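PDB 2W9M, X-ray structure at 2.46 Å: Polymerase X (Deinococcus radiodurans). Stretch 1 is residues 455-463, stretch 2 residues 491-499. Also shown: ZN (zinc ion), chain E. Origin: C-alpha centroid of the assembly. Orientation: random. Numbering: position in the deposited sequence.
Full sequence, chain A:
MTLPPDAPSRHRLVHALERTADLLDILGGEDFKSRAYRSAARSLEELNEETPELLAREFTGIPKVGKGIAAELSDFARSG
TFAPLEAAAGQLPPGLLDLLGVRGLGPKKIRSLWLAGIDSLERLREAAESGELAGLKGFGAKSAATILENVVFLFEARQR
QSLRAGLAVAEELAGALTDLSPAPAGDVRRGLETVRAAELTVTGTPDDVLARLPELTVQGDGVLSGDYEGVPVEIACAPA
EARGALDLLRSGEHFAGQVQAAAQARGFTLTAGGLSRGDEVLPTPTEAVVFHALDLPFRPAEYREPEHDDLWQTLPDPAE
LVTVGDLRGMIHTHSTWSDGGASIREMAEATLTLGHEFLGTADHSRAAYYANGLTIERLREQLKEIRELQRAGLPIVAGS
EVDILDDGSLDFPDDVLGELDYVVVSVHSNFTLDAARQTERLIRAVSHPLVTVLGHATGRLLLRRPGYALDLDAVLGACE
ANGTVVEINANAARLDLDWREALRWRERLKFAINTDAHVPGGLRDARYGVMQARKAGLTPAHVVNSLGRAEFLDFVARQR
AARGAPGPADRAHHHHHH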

# COMPACT_ATOMS: atom_id res chain seq x y z
N GLY A 455 -10.08 4.18 8.02
CA GLY A 455 -8.90 3.54 7.45
C GLY A 455 -9.22 2.44 6.45
O GLY A 455 -10.25 1.78 6.57
N HIS A 456 -8.32 2.23 5.48
CA HIS A 456 -8.48 1.23 4.41
C HIS A 456 -9.83 0.51 4.40
O HIS A 456 -9.93 -0.64 4.83
CB HIS A 456 -7.34 0.21 4.48
CG HIS A 456 -7.02 -0.24 5.86
ND1 HIS A 456 -7.80 -1.14 6.55
CD2 HIS A 456 -6.00 0.09 6.70
CE1 HIS A 456 -7.27 -1.35 7.75
NE2 HIS A 456 -6.18 -0.61 7.86
N ALA A 457 -10.85 1.18 3.88
CA ALA A 457 -12.24 0.72 3.98
C ALA A 457 -12.49 -0.79 3.83
O ALA A 457 -13.25 -1.37 4.60
CB ALA A 457 -13.12 1.49 2.99
N THR A 458 -11.83 -1.40 2.86
CA THR A 458 -12.20 -2.75 2.43
C THR A 458 -11.38 -3.89 3.05
O THR A 458 -11.81 -5.04 3.04
CB THR A 458 -12.14 -2.84 0.89
OG1 THR A 458 -13.38 -2.36 0.35
CG2 THR A 458 -11.91 -4.26 0.43
N GLY A 459 -10.21 -3.56 3.59
CA GLY A 459 -9.36 -4.55 4.22
C GLY A 459 -8.62 -5.43 3.22
O GLY A 459 -7.92 -6.37 3.60
N ARG A 460 -8.78 -5.12 1.94
CA ARG A 460 -8.11 -5.86 0.88
C ARG A 460 -6.58 -5.82 1.01
O ARG A 460 -6.03 -4.82 1.46
CB ARG A 460 -8.53 -5.29 -0.48
CG ARG A 460 -7.39 -5.15 -1.45
CD ARG A 460 -7.42 -3.80 -2.16
NE ARG A 460 -8.08 -3.88 -3.46
CZ ARG A 460 -7.91 -2.99 -4.43
NH1 ARG A 460 -7.10 -1.95 -4.24
NH2 ARG A 460 -8.53 -3.13 -5.59
N LEU A 461 -5.92 -6.89 0.60
CA LEU A 461 -4.46 -6.90 0.47
C LEU A 461 -4.05 -7.46 -0.90
O LEU A 461 -4.12 -8.66 -1.12
CB LEU A 461 -3.80 -7.73 1.57
CG LEU A 461 -3.81 -7.11 2.97
CD1 LEU A 461 -3.00 -7.97 3.93
CD2 LEU A 461 -3.26 -5.69 2.93
N LEU A 462 -3.63 -6.58 -1.80
CA LEU A 462 -3.28 -6.98 -3.16
C LEU A 462 -2.35 -8.20 -3.21
O LEU A 462 -1.30 -8.21 -2.58
CB LEU A 462 -2.65 -5.82 -3.94
CG LEU A 462 -3.55 -4.75 -4.54
CD1 LEU A 462 -4.97 -5.25 -4.62
CD2 LEU A 462 -3.49 -3.45 -3.76
N LEU A 463 -2.76 -9.21 -3.97
CA LEU A 463 -1.96 -10.42 -4.20
C LEU A 463 -1.92 -11.38 -3.02
O LEU A 463 -1.14 -12.32 -3.01
CB LEU A 463 -0.53 -10.07 -4.62
CG LEU A 463 -0.35 -9.22 -5.88
CD1 LEU A 463 1.13 -8.95 -6.14
CD2 LEU A 463 -0.98 -9.91 -7.08
N ASN A 491 -0.24 2.65 0.91
CA ASN A 491 0.58 1.44 0.94
C ASN A 491 0.29 0.58 -0.28
O ASN A 491 -0.86 0.24 -0.54
CB ASN A 491 0.38 0.65 2.24
CG ASN A 491 1.26 -0.60 2.32
OD1 ASN A 491 0.98 -1.62 1.68
ND2 ASN A 491 2.32 -0.52 3.11
N ALA A 492 1.34 0.23 -1.03
CA ALA A 492 1.20 -0.47 -2.31
C ALA A 492 0.44 -1.79 -2.24
O ALA A 492 -0.06 -2.28 -3.25
CB ALA A 492 2.57 -0.69 -2.95
N ALA A 493 0.35 -2.38 -1.05
CA ALA A 493 -0.38 -3.64 -0.90
C ALA A 493 -1.84 -3.40 -0.57
O ALA A 493 -2.63 -4.35 -0.50
CB ALA A 493 0.26 -4.50 0.17
N ARG A 494 -2.21 -2.14 -0.38
CA ARG A 494 -3.60 -1.82 -0.08
C ARG A 494 -4.28 -1.03 -1.21
O ARG A 494 -5.22 -1.53 -1.83
CB ARG A 494 -3.70 -1.08 1.25
CG ARG A 494 -3.35 -1.94 2.44
CD ARG A 494 -3.50 -1.17 3.74
NE ARG A 494 -3.04 -1.93 4.90
CZ ARG A 494 -3.75 -2.88 5.49
NH1 ARG A 494 -4.95 -3.22 5.03
NH2 ARG A 494 -3.26 -3.52 6.54
N LEU A 495 -3.79 0.18 -1.46
CA LEU A 495 -4.38 1.05 -2.47
C LEU A 495 -5.90 1.00 -2.37
O LEU A 495 -6.60 0.64 -3.31
CB LEU A 495 -3.89 0.66 -3.87
CG LEU A 495 -2.36 0.66 -3.97
CD1 LEU A 495 -1.90 0.42 -5.39
CD2 LEU A 495 -1.80 1.96 -3.44
N ASP A 496 -6.39 1.38 -1.19
CA ASP A 496 -7.77 1.15 -0.80
C ASP A 496 -8.08 2.25 0.21
O ASP A 496 -7.34 2.40 1.18
CB ASP A 496 -7.85 -0.23 -0.14
CG ASP A 496 -9.17 -0.48 0.56
OD1 ASP A 496 -9.18 -1.32 1.50
OD2 ASP A 496 -10.19 0.13 0.18
N LEU A 497 -9.15 3.02 0.02
CA LEU A 497 -10.19 2.87 -1.01
C LEU A 497 -9.73 2.77 -2.47
O LEU A 497 -8.88 3.54 -2.92
CB LEU A 497 -11.15 4.05 -0.88
CG LEU A 497 -12.47 4.02 -1.65
CD1 LEU A 497 -13.39 2.95 -1.08
CD2 LEU A 497 -13.14 5.40 -1.60
N ASP A 498 -10.33 1.84 -3.20
CA ASP A 498 -10.02 1.66 -4.62
C ASP A 498 -10.32 2.94 -5.39
O ASP A 498 -11.29 3.64 -5.09
CB ASP A 498 -10.84 0.50 -5.20
CG ASP A 498 -10.36 0.08 -6.57
OD1 ASP A 498 -11.19 0.08 -7.51
OD2 ASP A 498 -9.16 -0.26 -6.72
N TRP A 499 -9.49 3.25 -6.39
CA TRP A 499 -9.67 4.49 -7.15
C TRP A 499 -10.98 4.49 -7.93
O TRP A 499 -11.52 5.55 -8.23
CB TRP A 499 -8.48 4.77 -8.08
CG TRP A 499 -8.34 3.81 -9.22
CD1 TRP A 499 -7.55 2.71 -9.27
CD2 TRP A 499 -9.01 3.87 -10.49
NE1 TRP A 499 -7.68 2.07 -10.48
CE2 TRP A 499 -8.58 2.77 -11.24
CE3 TRP A 499 -9.94 4.75 -11.05
CZ2 TRP A 499 -9.03 2.52 -12.54
CZ3 TRP A 499 -10.39 4.51 -12.34
CH2 TRP A 499 -9.94 3.40 -13.06
ZN ZN E . -4.57 -0.52 9.68

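What ties the two stretches together most firmly? Arg460 and Asp498 form a salt bridge, with Arg460 NH2 3.1 Å from Asp498 OD2. The same guanidinium gives a hydrogen bond from Arg460 NH1 to Arg494 O (3.1 Å), a carbonyl lying near its plane. The CA-to-CB bond of Arg460 points sideways, yet the long chain brings its charged end across. Asp498 divides its carboxylate: OD2 meets the arginine, while OD1 caps the helix that follows.

How does the backbone take part? Leu462 N donates to Ala493 O at 2.8 Å, and Leu461 CA approaches that same oxygen at 3.3 Å in a CA-H...O contact. At the other end, Asp496 points toward stretch 1 and sets its carboxylate beneath the type I turn from His456 to Gly459. Thr458 N reaches Asp496 OD1 at 3.0 Å; Gly459 N adds a weak bond to Asp496 OD1 at 3.2 Å. A buried carboxylate suits this place because it answers amide hydrogens, and Gly459 readily adopts the positive phi found here.

What does Arg494 do, given that its CA-to-CB bond points away? Its extended chain returns the guanidinium to stretch 1, where it lies flat on the His456 ring, centres 4.1 Å apart and planes at 16°. The opposite face meets Leu461, with Leu461 CD2 3.7 Å from Arg494 NH1. Flat groups suit such layering, and the imidazole remains free to bind zinc through His456 NE2 at 2.4 Å.

Where does apolar packing fill in? Leu462 points toward stretch 2, its CD2 4.1 Å from Leu495 CB, while Ala457 CB lies 4.3 Å from Leu497 CD1. These hydrocarbon contacts supplement the polar ones, and altogether the contact buries 660 Å², summed over both sides.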